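Local atomic coordinates of fructuronate-tagaturonate epimerase UxaE from Cohnella laeviribosi in complex with 1 glycerol (Cohnella laeviribosi, PDB entry 6IL9), a protein that interconverts fructuronate and tagaturonate by epimerisation, probably at the zinc site of its TIM barrel. Residues G97-I102 against A121-R126. Sequence-based numbering, arbitrary orientation.
Sequences GDRLGI and AQQSIR
No hydrogen bond spans the two segments; instead the amide of Q123 lies against the backbone of D98 and R99, with its OE1 3.4 Å from R99 CA. OE1 also touches R99 CG, where the two side chains cross at about a right angle, while NE2 comes 3.5 Å from D98 N. The amide is held there by its own strand: with the chain bent at chi2 (-70°), Q123 NE2 donates to the carbonyl O of Q122 at 2.9 Å, in the carbonyl plane and on a lone pair. An alanine at Q123 would probably open a gap beside D98 and R99 and leave the Q122 carbonyl without its amide donor. That same carbonyl receives a CA-H...O contact from G97, whose CA is 3.2 Å from Q122 O. G97, with no side chain, also lies against Q122 NE2, which T367 O holds in place near the bound glycerol. Within the loop, D98 OD1 accepts from L100 N in an Asx turn; outside the two segments, D98 OD2 hydrogen-bonds A103 N and R99 NE forms a salt bridge with E127. Here the loop leaving barrel strand 93-96 packs on the end of its parallel neighbour 117-124, an arrangement typical of the C-terminal rim of a TIM barrel, where active sites lie.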
loop_
_atom_site.group_PDB
_atom_site.type_symbol
_atom_site.label_atom_id
_atom_site.label_comp_id
_atom_site.label_asym_id
_atom_site.label_seq_id
_atom_site.Cartn_x
_atom_site.Cartn_y
_atom_site.Cartn_z
ATOM N N GLY A 97 2.772 0.739 2.401
ATOM C CA GLY A 97 3.008 1.863 1.510
ATOM C C GLY A 97 3.827 2.958 2.173
ATOM O O GLY A 97 3.662 3.267 3.357
ATOM N N ASP A 98 4.700 3.564 1.384
ATOM C CA ASP A 98 5.653 4.548 1.886
ATOM C C ASP A 98 5.664 5.722 0.910
ATOM O O ASP A 98 6.276 5.644 -0.160
ATOM C CB ASP A 98 7.029 3.917 2.033
ATOM C CG ASP A 98 8.050 4.872 2.608
ATOM O OD1 ASP A 98 7.684 6.015 2.982
ATOM O OD2 ASP A 98 9.226 4.472 2.674
ATOM N N ARG A 99 4.991 6.805 1.298
ATOM C CA ARG A 99 4.889 8.022 0.503
ATOM C C ARG A 99 6.174 8.823 0.500
ATOM O O ARG A 99 6.313 9.736 -0.321
ATOM C CB ARG A 99 3.758 8.903 1.040
ATOM C CG ARG A 99 2.412 8.268 0.898
ATOM C CD ARG A 99 1.349 8.997 1.687
ATOM N NE ARG A 99 0.023 8.545 1.276
ATOM C CZ ARG A 99 -1.110 9.029 1.765
ATOM N NH1 ARG A 99 -1.083 9.965 2.706
ATOM N NH2 ARG A 99 -2.268 8.562 1.316
ATOM N N LEU A 100 7.098 8.499 1.398
ATOM C CA LEU A 100 8.291 9.294 1.648
ATOM C C LEU A 100 9.570 8.620 1.198
ATOM O O LEU A 100 10.548 9.315 0.906
ATOM C CB LEU A 100 8.405 9.614 3.144
ATOM C CG LEU A 100 7.185 10.290 3.770
ATOM C CD1 LEU A 100 7.351 10.356 5.282
ATOM C CD2 LEU A 100 6.997 11.685 3.175
ATOM N N GLY A 101 9.596 7.292 1.147
ATOM C CA GLY A 101 10.819 6.590 0.831
ATOM C C GLY A 101 11.765 6.354 1.992
ATOM O O GLY A 101 12.902 5.920 1.754
ATOM N N ILE A 102 11.344 6.613 3.232
ATOM C CA ILE A 102 12.199 6.461 4.407
ATOM C C ILE A 102 11.654 5.468 5.425
ATOM O O ILE A 102 12.254 5.311 6.492
ATOM C CB ILE A 102 12.455 7.816 5.099
ATOM C CG1 ILE A 102 11.145 8.419 5.606
ATOM C CG2 ILE A 102 13.185 8.767 4.162
ATOM C CD1 ILE A 102 11.336 9.696 6.449
ATOM N N ALA A 121 7.008 -2.228 -1.262
ATOM C CA ALA A 121 6.888 -1.223 -2.307
ATOM C C ALA A 121 5.427 -1.185 -2.714
ATOM O O ALA A 121 4.932 -2.114 -3.358
ATOM C CB ALA A 121 7.788 -1.561 -3.497
ATOM N N GLN A 122 4.728 -0.125 -2.336
ATOM C CA GLN A 122 3.307 -0.031 -2.662
ATOM C C GLN A 122 2.940 1.439 -2.707
ATOM O O GLN A 122 2.972 2.100 -1.670
ATOM C CB GLN A 122 2.463 -0.771 -1.624
ATOM C CG GLN A 122 0.973 -0.502 -1.763
ATOM C CD GLN A 122 0.266 -0.500 -0.426
ATOM O OE1 GLN A 122 0.063 -1.548 0.175
ATOM N NE2 GLN A 122 -0.109 0.681 0.049
ATOM N N GLN A 123 2.607 1.949 -3.893
ATOM C CA GLN A 123 2.112 3.314 -4.035
ATOM C C GLN A 123 1.111 3.336 -5.179
ATOM O O GLN A 123 1.231 2.569 -6.141
ATOM C CB GLN A 123 3.246 4.317 -4.313
ATOM C CG GLN A 123 4.084 4.710 -3.086
ATOM C CD GLN A 123 3.307 5.575 -2.116
ATOM O OE1 GLN A 123 3.283 6.804 -2.249
ATOM N NE2 GLN A 123 2.652 4.945 -1.143
ATOM N N SER A 124 0.117 4.209 -5.057
ATOM C CA SER A 124 -0.875 4.404 -6.106
ATOM C C SER A 124 -0.388 5.434 -7.116
ATOM O O SER A 124 0.521 6.222 -6.847
ATOM C CB SER A 124 -2.214 4.865 -5.523
ATOM O OG SER A 124 -2.127 6.198 -5.036
ATOM N N ILE A 125 -1.032 5.421 -8.289
ATOM C CA ILE A 125 -0.744 6.408 -9.327
ATOM C C ILE A 125 -0.972 7.818 -8.796
ATOM O O ILE A 125 -0.179 8.733 -9.053
ATOM C CB ILE A 125 -1.599 6.124 -10.578
ATOM C CG1 ILE A 125 -1.167 4.816 -11.233
ATOM C CG2 ILE A 125 -1.492 7.266 -11.565
ATOM C CD1 ILE A 125 0.243 4.857 -11.789
ATOM N N ARG A 126 -2.053 8.010 -8.031
ATOM C CA ARG A 126 -2.322 9.313 -7.431
ATOM C C ARG A 126 -1.236 9.705 -6.436
ATOM O O ARG A 126 -0.805 10.861 -6.401
ATOM C CB ARG A 126 -3.689 9.299 -6.747
ATOM C CG ARG A 126 -3.951 10.522 -5.873
ATOM C CD ARG A 126 -5.413 10.629 -5.521
ATOM N NE ARG A 126 -6.227 10.777 -6.724
ATOM C CZ ARG A 126 -7.417 10.209 -6.892
ATOM N NH1 ARG A 126 -7.933 9.455 -5.928
ATOM N NH2 ARG A 126 -8.086 10.395 -8.022
#